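Local coordinates for uncharacterized protein (Planctomyces limnophilus, PDB 4H7L) that is of unknown function but binds a copper(II) ion in a small beta-barrel domain of the cupin superfamily, at residues H66-V71 against N114-P119; Y62-Q67 against P99-H104. One frame throughout, in Å; residues are numbered along the deposited sequence.

Contact 1 (66-71 with 114-119) lies in the buried body of the barrel, where two neighbouring antiparallel strands pair; contact 2 (62-67 with 99-104) is partly buried and joins two loops at the barrel mouth. They share His66 and Gln67, at which the metal-bearing loop runs into its strand. Both supply copper ligands: Glu68 from contact 1, His63 and His104 from contact 2. Their chemistry follows their place. Contact 1 relies on regular backbone bonds and a buried polar network, whereas contact 2 has one backbone bond between its segments and depends on flat groups and proline packing. Both also reach the second subunit.

Contact 1 of 2, residues H66-V71 against N114-P119; sequences HQEIYV and NIVSPP. With CU (copper (II) ion), chain D.
Glu68 holds the copper ion through OE2, at 2.2 Å, and its other oxygen, OE1, takes a hydrogen bond from Asn114 ND2 at 3.1 Å. That bond is nearly straight (175° at the hydrogen) and lies in the amide plane of Asn114, but it reaches OE1 from above the carboxylate plane. Tyr70 OH donates to Glu68 OE2, also from above that plane, so the carboxylate has a second-shell partner on each oxygen. Asn114 CG stands anti to its backbone N (chi1 -177°), alongside the Tyr70 ring, where Asn114 OD1 meets the edge at Tyr70 CE1, 3.2 Å away. An alanine in place of Asn114 would probably leave Glu68 OE1 without this donor and the carboxylate freer to turn at the metal. The backbones add four hydrogen bonds: Gln67 and Ser117 exchange a pair, as do Ile69 and Ile115, with Ile69 N to Ile115 O at 2.8 Å. At the loop end the His66 ring turns its edge to Pro119 O in a weak bond from NE2 of 3.1 Å, while ND1 is bonded to Asp124. Val116 CG1 packs against His66 CD2 at 3.8 Å. On the opposite face of the sheet from Glu68, Ile69 and Ile115 meet CB to CB at 4.2 Å and pack on Val47 and Ile115 of the second subunit, while Gln67 OE1 accepts from Ser46 N of that subunit. The strand pair thus separates two environments, a polar, metal-binding barrel interior and a mixed subunit interface, and the network inside is likely to fix how the carboxylate presents OE2 to copper.

Contact 2 of 2, residues Y62-Q67 against P99-H104; sequences YHREHQ and PPLVRH. With CU (copper (II) ion), chain D.
The Arg103 guanidinium lies flat on one face of the Tyr62 ring, the planes 13° apart and Arg103 CZ 3.7 Å from the ring centroid, a cation-pi stack shifted toward the rim. At the guanidinium edge, Arg103 NH1 bonds in plane to Leu101 O, and NE makes a salt bridge with Asp128; these bonds are likely to fix the rotation of the guanidinium over the ring. Tyr62 CG sits between its backbone N and carbonyl carbon (chi1 68°), and from there the ring also meets Leu101 CD2, which reaches Tyr62 CE2 at 3.9 Å. Across the loops His63 CD2 comes to the edge of the His104 ring, 3.4 Å from His104 CE1, and the two side chains cross at about a right angle. Their NE2 atoms both bind copper, His63 at 2.1 Å and His104 at 2.2 Å. Each ring is also held from behind: His104 ND1 donates to Val102 O at 2.8 Å, and His63 ND1 is bonded to Asp124 O. A type II turn from Pro99 to Val102 brings Leu101 N to His63 O at 2.8 Å, with Pro100 CD against Gln67 CB at 3.8 Å. Together with His61 and Glu68, these histidines complete the three-histidine, one-glutamate metal site characteristic of cupins.

Contact 1 of 2, residues H66-V71 against N114-P119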
ATOM      1  N   HIS B  66      -4.057  -0.854 -15.416  1.00 47.85           N
ATOM      2  CA  HIS B  66      -3.624  -0.648 -14.040  1.00 46.25           C
ATOM      3  C   HIS B  66      -3.961  -1.846 -13.177  1.00 42.38           C
ATOM      4  O   HIS B  66      -5.057  -2.397 -13.263  1.00 53.02           O
ATOM      5  CB  HIS B  66      -4.306   0.584 -13.449  1.00 50.54           C
ATOM      6  CG  HIS B  66      -3.866   1.869 -14.067  1.00 52.87           C
ATOM      7  ND1 HIS B  66      -4.303   2.289 -15.306  1.00 55.27           N
ATOM      8  CD2 HIS B  66      -3.018   2.826 -13.624  1.00 53.33           C
ATOM      9  CE1 HIS B  66      -3.745   3.449 -15.595  1.00 59.41           C
ATOM     10  NE2 HIS B  66      -2.960   3.798 -14.591  1.00 56.70           N
ATOM     11  N   GLN B  67      -3.022  -2.243 -12.334  1.00 51.30           N
ATOM     12  CA  GLN B  67      -3.298  -3.269 -11.348  1.00 60.17           C
ATOM     13  C   GLN B  67      -3.392  -2.590  -9.993  1.00 55.47           C
ATOM     14  O   GLN B  67      -2.662  -1.641  -9.714  1.00 55.91           O
ATOM     15  CB  GLN B  67      -2.223  -4.361 -11.365  1.00 65.37           C
ATOM     16  CG  GLN B  67      -0.901  -3.991 -10.722  1.00 67.55           C
ATOM     17  CD  GLN B  67      -0.371  -5.084  -9.809  1.00 72.31           C
ATOM     18  OE1 GLN B  67       0.808  -5.437  -9.868  1.00 72.35           O
ATOM     19  NE2 GLN B  67      -1.237  -5.619  -8.950  1.00 71.64           N
ATOM     20  N   GLU B  68      -4.318  -3.060  -9.170  1.00 51.06           N
ATOM     21  CA  GLU B  68      -4.558  -2.453  -7.871  1.00 49.11           C
ATOM     22  C   GLU B  68      -4.306  -3.462  -6.760  1.00 49.33           C
ATOM     23  O   GLU B  68      -4.491  -4.662  -6.945  1.00 49.20           O
ATOM     24  CB  GLU B  68      -5.994  -1.924  -7.795  1.00 49.23           C
ATOM     25  CG  GLU B  68      -6.296  -0.814  -8.795  1.00 53.79           C
ATOM     26  CD  GLU B  68      -7.677  -0.199  -8.605  1.00 65.63           C
ATOM     27  OE1 GLU B  68      -7.767   1.049  -8.593  1.00 65.50           O
ATOM     28  OE2 GLU B  68      -8.674  -0.951  -8.480  1.00 68.33           O
ATOM     29  N   ILE B  69      -3.855  -2.969  -5.614  1.00 47.52           N
ATOM     30  CA  ILE B  69      -3.736  -3.800  -4.428  1.00 49.01           C
ATOM     31  C   ILE B  69      -4.433  -3.115  -3.269  1.00 49.34           C
ATOM     32  O   ILE B  69      -3.967  -2.091  -2.775  1.00 48.43           O
ATOM     33  CB  ILE B  69      -2.275  -4.060  -4.036  1.00 44.46           C
ATOM     34  CG1 ILE B  69      -1.535  -4.772  -5.168  1.00 49.30           C
ATOM     35  CG2 ILE B  69      -2.219  -4.893  -2.758  1.00 44.86           C
ATOM     36  CD1 ILE B  69      -0.069  -5.008  -4.871  1.00 48.42           C
ATOM     37  N   TYR B  70      -5.557  -3.680  -2.846  1.00 49.61           N
ATOM     38  CA  TYR B  70      -6.295  -3.152  -1.710  1.00 46.79           C
ATOM     39  C   TYR B  70      -5.733  -3.743  -0.425  1.00 45.19           C
ATOM     40  O   TYR B  70      -5.441  -4.933  -0.358  1.00 51.55           O
ATOM     41  CB  TYR B  70      -7.780  -3.510  -1.810  1.00 49.81           C
ATOM     42  CG  TYR B  70      -8.536  -2.876  -2.962  1.00 52.76           C
ATOM     43  CD1 TYR B  70      -7.901  -2.066  -3.892  1.00 53.18           C
ATOM     44  CD2 TYR B  70      -9.903  -3.084  -3.107  1.00 63.34           C
ATOM     45  CE1 TYR B  70      -8.604  -1.490  -4.937  1.00 57.88           C
ATOM     46  CE2 TYR B  70     -10.613  -2.510  -4.145  1.00 65.36           C
ATOM     47  CZ  TYR B  70      -9.959  -1.714  -5.057  1.00 61.91           C
ATOM     48  OH  TYR B  70     -10.665  -1.141  -6.092  1.00 65.51           O
ATOM     49  N   VAL B  71      -5.571  -2.909   0.591  1.00 43.09           N
ATOM     50  CA  VAL B  71      -5.255  -3.394   1.929  1.00 45.97           C
ATOM     51  C   VAL B  71      -6.323  -2.907   2.897  1.00 48.95           C
ATOM     52  O   VAL B  71      -6.410  -1.712   3.180  1.00 49.98           O
ATOM     53  CB  VAL B  71      -3.888  -2.884   2.415  1.00 46.17           C
ATOM     54  CG1 VAL B  71      -3.586  -3.434   3.800  1.00 50.07           C
ATOM     55  CG2 VAL B  71      -2.793  -3.268   1.439  1.00 47.40           C
ATOM     56  N   ASN B 114      -5.513   1.794  -1.209  1.00 46.91           N
ATOM     57  CA  ASN B 114      -5.472   1.295  -2.572  1.00 42.16           C
ATOM     58  C   ASN B 114      -4.154   1.666  -3.236  1.00 42.02           C
ATOM     59  O   ASN B 114      -3.857   2.840  -3.445  1.00 45.98           O
ATOM     60  CB  ASN B 114      -6.651   1.834  -3.383  1.00 46.03           C
ATOM     61  CG  ASN B 114      -6.681   1.287  -4.791  1.00 53.41           C
ATOM     62  OD1 ASN B 114      -5.944   0.353  -5.120  1.00 54.94           O
ATOM     63  ND2 ASN B 114      -7.537   1.861  -5.633  1.00 52.06           N
ATOM     64  N   ILE B 115      -3.362   0.652  -3.555  1.00 41.62           N
ATOM     65  CA  ILE B 115      -2.072   0.848  -4.202  1.00 39.16           C
ATOM     66  C   ILE B 115      -2.217   0.567  -5.690  1.00 44.10           C
ATOM     67  O   ILE B 115      -2.560  -0.543  -6.087  1.00 45.94           O
ATOM     68  CB  ILE B 115      -1.015  -0.084  -3.592  1.00 39.13           C
ATOM     69  CG1 ILE B 115      -0.870   0.199  -2.096  1.00 43.35           C
ATOM     70  CG2 ILE B 115       0.322   0.099  -4.283  1.00 37.82           C
ATOM     71  CD1 ILE B 115      -0.360  -0.980  -1.298  1.00 48.32           C
ATOM     72  N   VAL B 116      -1.958   1.581  -6.511  1.00 44.32           N
ATOM     73  CA  VAL B 116      -2.208   1.490  -7.946  1.00 40.12           C
ATOM     74  C   VAL B 116      -0.923   1.617  -8.759  1.00 39.72           C
ATOM     75  O   VAL B 116      -0.126   2.528  -8.528  1.00 47.95           O
ATOM     76  CB  VAL B 116      -3.167   2.605  -8.397  1.00 38.50           C
ATOM     77  CG1 VAL B 116      -3.501   2.458  -9.875  1.00 39.87           C
ATOM     78  CG2 VAL B 116      -4.433   2.596  -7.553  1.00 43.99           C
ATOM     79  N   SER B 117      -0.728   0.717  -9.718  1.00 41.25           N
ATOM     80  CA  SER B 117       0.450   0.773 -10.584  1.00 46.30           C
ATOM     81  C   SER B 117       0.088   0.492 -12.050  1.00 42.44           C
ATOM     82  O   SER B 117      -0.666  -0.429 -12.341  1.00 43.65           O
ATOM     83  CB  SER B 117       1.499  -0.232 -10.120  1.00 44.68           C
ATOM     84  OG  SER B 117       1.282  -1.486 -10.732  1.00 56.99           O
ATOM     85  N   PRO B 118       0.615   1.302 -12.977  1.00 48.64           N
ATOM     86  CA  PRO B 118       1.419   2.481 -12.652  1.00 50.85           C
ATOM     87  C   PRO B 118       0.540   3.527 -11.977  1.00 48.36           C
ATOM     88  O   PRO B 118      -0.603   3.220 -11.628  1.00 45.01           O
ATOM     89  CB  PRO B 118       1.900   2.977 -14.023  1.00 55.77           C
ATOM     90  CG  PRO B 118       1.581   1.879 -15.000  1.00 54.23           C
ATOM     91  CD  PRO B 118       0.409   1.157 -14.426  1.00 52.31           C
ATOM     92  N   PRO B 119       1.053   4.749 -11.796  1.00 42.59           N
ATOM     93  CA  PRO B 119       0.254   5.743 -11.081  1.00 45.77           C
ATOM     94  C   PRO B 119      -1.171   5.838 -11.617  1.00 47.61           C
ATOM     95  O   PRO B 119      -1.393   5.760 -12.823  1.00 48.96           O
ATOM     96  CB  PRO B 119       1.024   7.046 -11.320  1.00 51.63           C
ATOM     97  CG  PRO B 119       2.436   6.601 -11.512  1.00 52.50           C
ATOM     98  CD  PRO B 119       2.338   5.303 -12.259  1.00 46.24           C
TER
HETATM   99 CU    CU D 201     -10.631  -0.338  -9.245  1.00 70.35          CU

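Contact 2 of 2, residues Y62-Q67 against P99-H104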
ATOM      1  N   TYR B  62     -13.589  -2.413 -13.948  1.00 49.19           N
ATOM      2  CA  TYR B  62     -12.266  -2.986 -14.124  1.00 44.16           C
ATOM      3  C   TYR B  62     -11.324  -2.010 -14.821  1.00 41.90           C
ATOM      4  O   TYR B  62     -11.739  -0.969 -15.329  1.00 47.55           O
ATOM      5  CB  TYR B  62     -12.341  -4.305 -14.895  1.00 40.89           C
ATOM      6  CG  TYR B  62     -12.762  -4.176 -16.341  1.00 42.25           C
ATOM      7  CD1 TYR B  62     -14.103  -4.050 -16.686  1.00 40.51           C
ATOM      8  CD2 TYR B  62     -11.821  -4.206 -17.363  1.00 41.20           C
ATOM      9  CE1 TYR B  62     -14.492  -3.943 -18.010  1.00 39.02           C
ATOM     10  CE2 TYR B  62     -12.201  -4.100 -18.688  1.00 41.37           C
ATOM     11  CZ  TYR B  62     -13.536  -3.973 -19.007  1.00 41.97           C
ATOM     12  OH  TYR B  62     -13.918  -3.862 -20.328  1.00 43.76           O
ATOM     13  N   HIS B  63     -10.046  -2.364 -14.832  1.00 40.66           N
ATOM     14  CA  HIS B  63      -9.015  -1.502 -15.374  1.00 41.55           C
ATOM     15  C   HIS B  63      -8.251  -2.276 -16.432  1.00 43.89           C
ATOM     16  O   HIS B  63      -7.972  -3.463 -16.262  1.00 42.80           O
ATOM     17  CB  HIS B  63      -8.078  -1.047 -14.253  1.00 43.86           C
ATOM     18  CG  HIS B  63      -8.791  -0.473 -13.067  1.00 42.21           C
ATOM     19  ND1 HIS B  63      -9.493   0.712 -13.120  1.00 47.95           N
ATOM     20  CD2 HIS B  63      -8.904  -0.919 -11.793  1.00 42.94           C
ATOM     21  CE1 HIS B  63     -10.015   0.967 -11.932  1.00 48.60           C
ATOM     22  NE2 HIS B  63      -9.672  -0.007 -11.109  1.00 49.34           N
ATOM     23  N   ARG B  64      -7.918  -1.607 -17.529  1.00 46.53           N
ATOM     24  CA  ARG B  64      -7.255  -2.264 -18.646  1.00 48.32           C
ATOM     25  C   ARG B  64      -5.741  -2.111 -18.604  1.00 48.70           C
ATOM     26  O   ARG B  64      -5.025  -2.856 -19.269  1.00 50.26           O
ATOM     27  CB  ARG B  64      -7.787  -1.707 -19.970  1.00 47.65           C
ATOM     28  CG  ARG B  64      -9.253  -1.986 -20.193  1.00 42.86           C
ATOM     29  CD  ARG B  64      -9.708  -1.606 -21.592  1.00 42.82           C
ATOM     30  NE  ARG B  64     -11.085  -2.036 -21.815  1.00 53.79           N
ATOM     31  CZ  ARG B  64     -11.679  -2.109 -23.002  1.00 54.15           C
ATOM     32  NH1 ARG B  64     -11.029  -1.787 -24.111  1.00 54.92           N
ATOM     33  NH2 ARG B  64     -12.933  -2.521 -23.076  1.00 50.70           N
ATOM     34  N   GLU B  65      -5.260  -1.148 -17.821  1.00 56.66           N
ATOM     35  CA  GLU B  65      -3.847  -0.779 -17.842  1.00 57.98           C
ATOM     36  C   GLU B  65      -3.242  -0.646 -16.444  1.00 55.74           C
ATOM     37  O   GLU B  65      -2.054  -0.356 -16.300  1.00 58.46           O
ATOM     38  CB  GLU B  65      -3.686   0.553 -18.577  1.00 65.04           C
ATOM     39  CG  GLU B  65      -4.280   0.580 -19.980  1.00 72.22           C
ATOM     40  CD  GLU B  65      -3.285   0.162 -21.041  1.00 83.78           C
ATOM     41  OE1 GLU B  65      -2.696   1.057 -21.687  1.00 88.57           O
ATOM     42  OE2 GLU B  65      -3.089  -1.060 -21.232  1.00 88.19           O
ATOM     43  N   HIS B  66      -4.057  -0.854 -15.416  1.00 47.85           N
ATOM     44  CA  HIS B  66      -3.624  -0.648 -14.040  1.00 46.25           C
ATOM     45  C   HIS B  66      -3.961  -1.846 -13.177  1.00 42.38           C
ATOM     46  O   HIS B  66      -5.057  -2.397 -13.263  1.00 53.02           O
ATOM     47  CB  HIS B  66      -4.306   0.584 -13.449  1.00 50.54           C
ATOM     48  CG  HIS B  66      -3.866   1.869 -14.067  1.00 52.87           C
ATOM     49  ND1 HIS B  66      -4.303   2.289 -15.306  1.00 55.27           N
ATOM     50  CD2 HIS B  66      -3.018   2.826 -13.624  1.00 53.33           C
ATOM     51  CE1 HIS B  66      -3.745   3.449 -15.595  1.00 59.41           C
ATOM     52  NE2 HIS B  66      -2.960   3.798 -14.591  1.00 56.70           N
ATOM     53  N   GLN B  67      -3.022  -2.243 -12.334  1.00 51.30           N
ATOM     54  CA  GLN B  67      -3.298  -3.269 -11.348  1.00 60.17           C
ATOM     55  C   GLN B  67      -3.392  -2.590  -9.993  1.00 55.47           C
ATOM     56  O   GLN B  67      -2.662  -1.641  -9.714  1.00 55.91           O
ATOM     57  CB  GLN B  67      -2.223  -4.361 -11.365  1.00 65.37           C
ATOM     58  CG  GLN B  67      -0.901  -3.991 -10.722  1.00 67.55           C
ATOM     59  CD  GLN B  67      -0.371  -5.084  -9.809  1.00 72.31           C
ATOM     60  OE1 GLN B  67       0.808  -5.437  -9.868  1.00 72.35           O
ATOM     61  NE2 GLN B  67      -1.237  -5.619  -8.950  1.00 71.64           N
ATOM     62  N   PRO B  99      -5.313  -7.711 -10.688  1.00 35.60           N
ATOM     63  CA  PRO B  99      -4.702  -7.466 -11.996  1.00 40.98           C
ATOM     64  C   PRO B  99      -5.678  -6.797 -12.947  1.00 42.53           C
ATOM     65  O   PRO B  99      -6.877  -6.786 -12.684  1.00 41.97           O
ATOM     66  CB  PRO B  99      -4.359  -8.875 -12.503  1.00 43.45           C
ATOM     67  CG  PRO B  99      -4.354  -9.740 -11.303  1.00 40.68           C
ATOM     68  CD  PRO B  99      -5.315  -9.139 -10.330  1.00 39.17           C
ATOM     69  N   PRO B 100      -5.169  -6.241 -14.052  1.00 48.80           N
ATOM     70  CA  PRO B 100      -6.052  -5.642 -15.056  1.00 44.64           C
ATOM     71  C   PRO B 100      -7.073  -6.660 -15.554  1.00 44.71           C
ATOM     72  O   PRO B 100      -6.774  -7.848 -15.579  1.00 48.54           O
ATOM     73  CB  PRO B 100      -5.090  -5.247 -16.181  1.00 45.71           C
ATOM     74  CG  PRO B 100      -3.746  -5.123 -15.518  1.00 50.86           C
ATOM     75  CD  PRO B 100      -3.746  -6.134 -14.415  1.00 46.04           C
ATOM     76  N   LEU B 101      -8.265  -6.193 -15.912  1.00 44.48           N
ATOM     77  CA  LEU B 101      -9.315  -7.031 -16.497  1.00 39.87           C
ATOM     78  C   LEU B 101     -10.146  -7.776 -15.459  1.00 39.65           C
ATOM     79  O   LEU B 101     -11.224  -8.277 -15.771  1.00 44.85           O
ATOM     80  CB  LEU B 101      -8.754  -8.006 -17.537  1.00 38.96           C
ATOM     81  CG  LEU B 101      -8.091  -7.348 -18.749  1.00 44.32           C
ATOM     82  CD1 LEU B 101      -8.033  -8.323 -19.914  1.00 49.10           C
ATOM     83  CD2 LEU B 101      -8.817  -6.068 -19.157  1.00 45.01           C
ATOM     84  N   VAL B 102      -9.665  -7.837 -14.223  1.00 41.35           N
ATOM     85  CA  VAL B 102     -10.444  -8.455 -13.160  1.00 44.43           C
ATOM     86  C   VAL B 102     -11.574  -7.529 -12.721  1.00 42.68           C
ATOM     87  O   VAL B 102     -11.327  -6.476 -12.140  1.00 44.55           O
ATOM     88  CB  VAL B 102      -9.567  -8.795 -11.944  1.00 49.43           C
ATOM     89  CG1 VAL B 102     -10.432  -9.176 -10.751  1.00 53.77           C
ATOM     90  CG2 VAL B 102      -8.603  -9.919 -12.288  1.00 44.51           C
ATOM     91  N   ARG B 103     -12.813  -7.914 -13.016  1.00 43.59           N
ATOM     92  CA  ARG B 103     -13.975  -7.156 -12.558  1.00 41.85           C
ATOM     93  C   ARG B 103     -13.996  -7.157 -11.038  1.00 43.43           C
ATOM     94  O   ARG B 103     -13.788  -8.195 -10.414  1.00 42.99           O
ATOM     95  CB  ARG B 103     -15.272  -7.766 -13.090  1.00 39.76           C
ATOM     96  CG  ARG B 103     -15.657  -7.330 -14.497  1.00 41.41           C
ATOM     97  CD  ARG B 103     -14.639  -7.758 -15.549  1.00 44.51           C
ATOM     98  NE  ARG B 103     -15.113  -7.455 -16.899  1.00 48.99           N
ATOM     99  CZ  ARG B 103     -14.382  -7.555 -18.008  1.00 47.08           C
ATOM    100  NH1 ARG B 103     -13.115  -7.943 -17.957  1.00 46.09           N
ATOM    101  NH2 ARG B 103     -14.920  -7.253 -19.178  1.00 46.49           N
ATOM    102  N   HIS B 104     -14.246  -6.001 -10.436  1.00 47.20           N
ATOM    103  CA  HIS B 104     -14.186  -5.903  -8.986  1.00 47.08           C
ATOM    104  C   HIS B 104     -15.015  -4.763  -8.418  1.00 50.34           C
ATOM    105  O   HIS B 104     -15.289  -3.772  -9.096  1.00 50.89           O
ATOM    106  CB  HIS B 104     -12.730  -5.757  -8.515  1.00 41.95           C
ATOM    107  CG  HIS B 104     -12.057  -4.506  -8.992  1.00 40.98           C
ATOM    108  ND1 HIS B 104     -11.578  -4.364 -10.276  1.00 47.29           N
ATOM    109  CD2 HIS B 104     -11.774  -3.343  -8.355  1.00 43.67           C
ATOM    110  CE1 HIS B 104     -11.036  -3.166 -10.414  1.00 46.88           C
ATOM    111  NE2 HIS B 104     -11.144  -2.525  -9.264  1.00 49.92           N
TER
HETATM  112 CU    CU D 201     -10.631  -0.338  -9.245  1.00 70.35          CU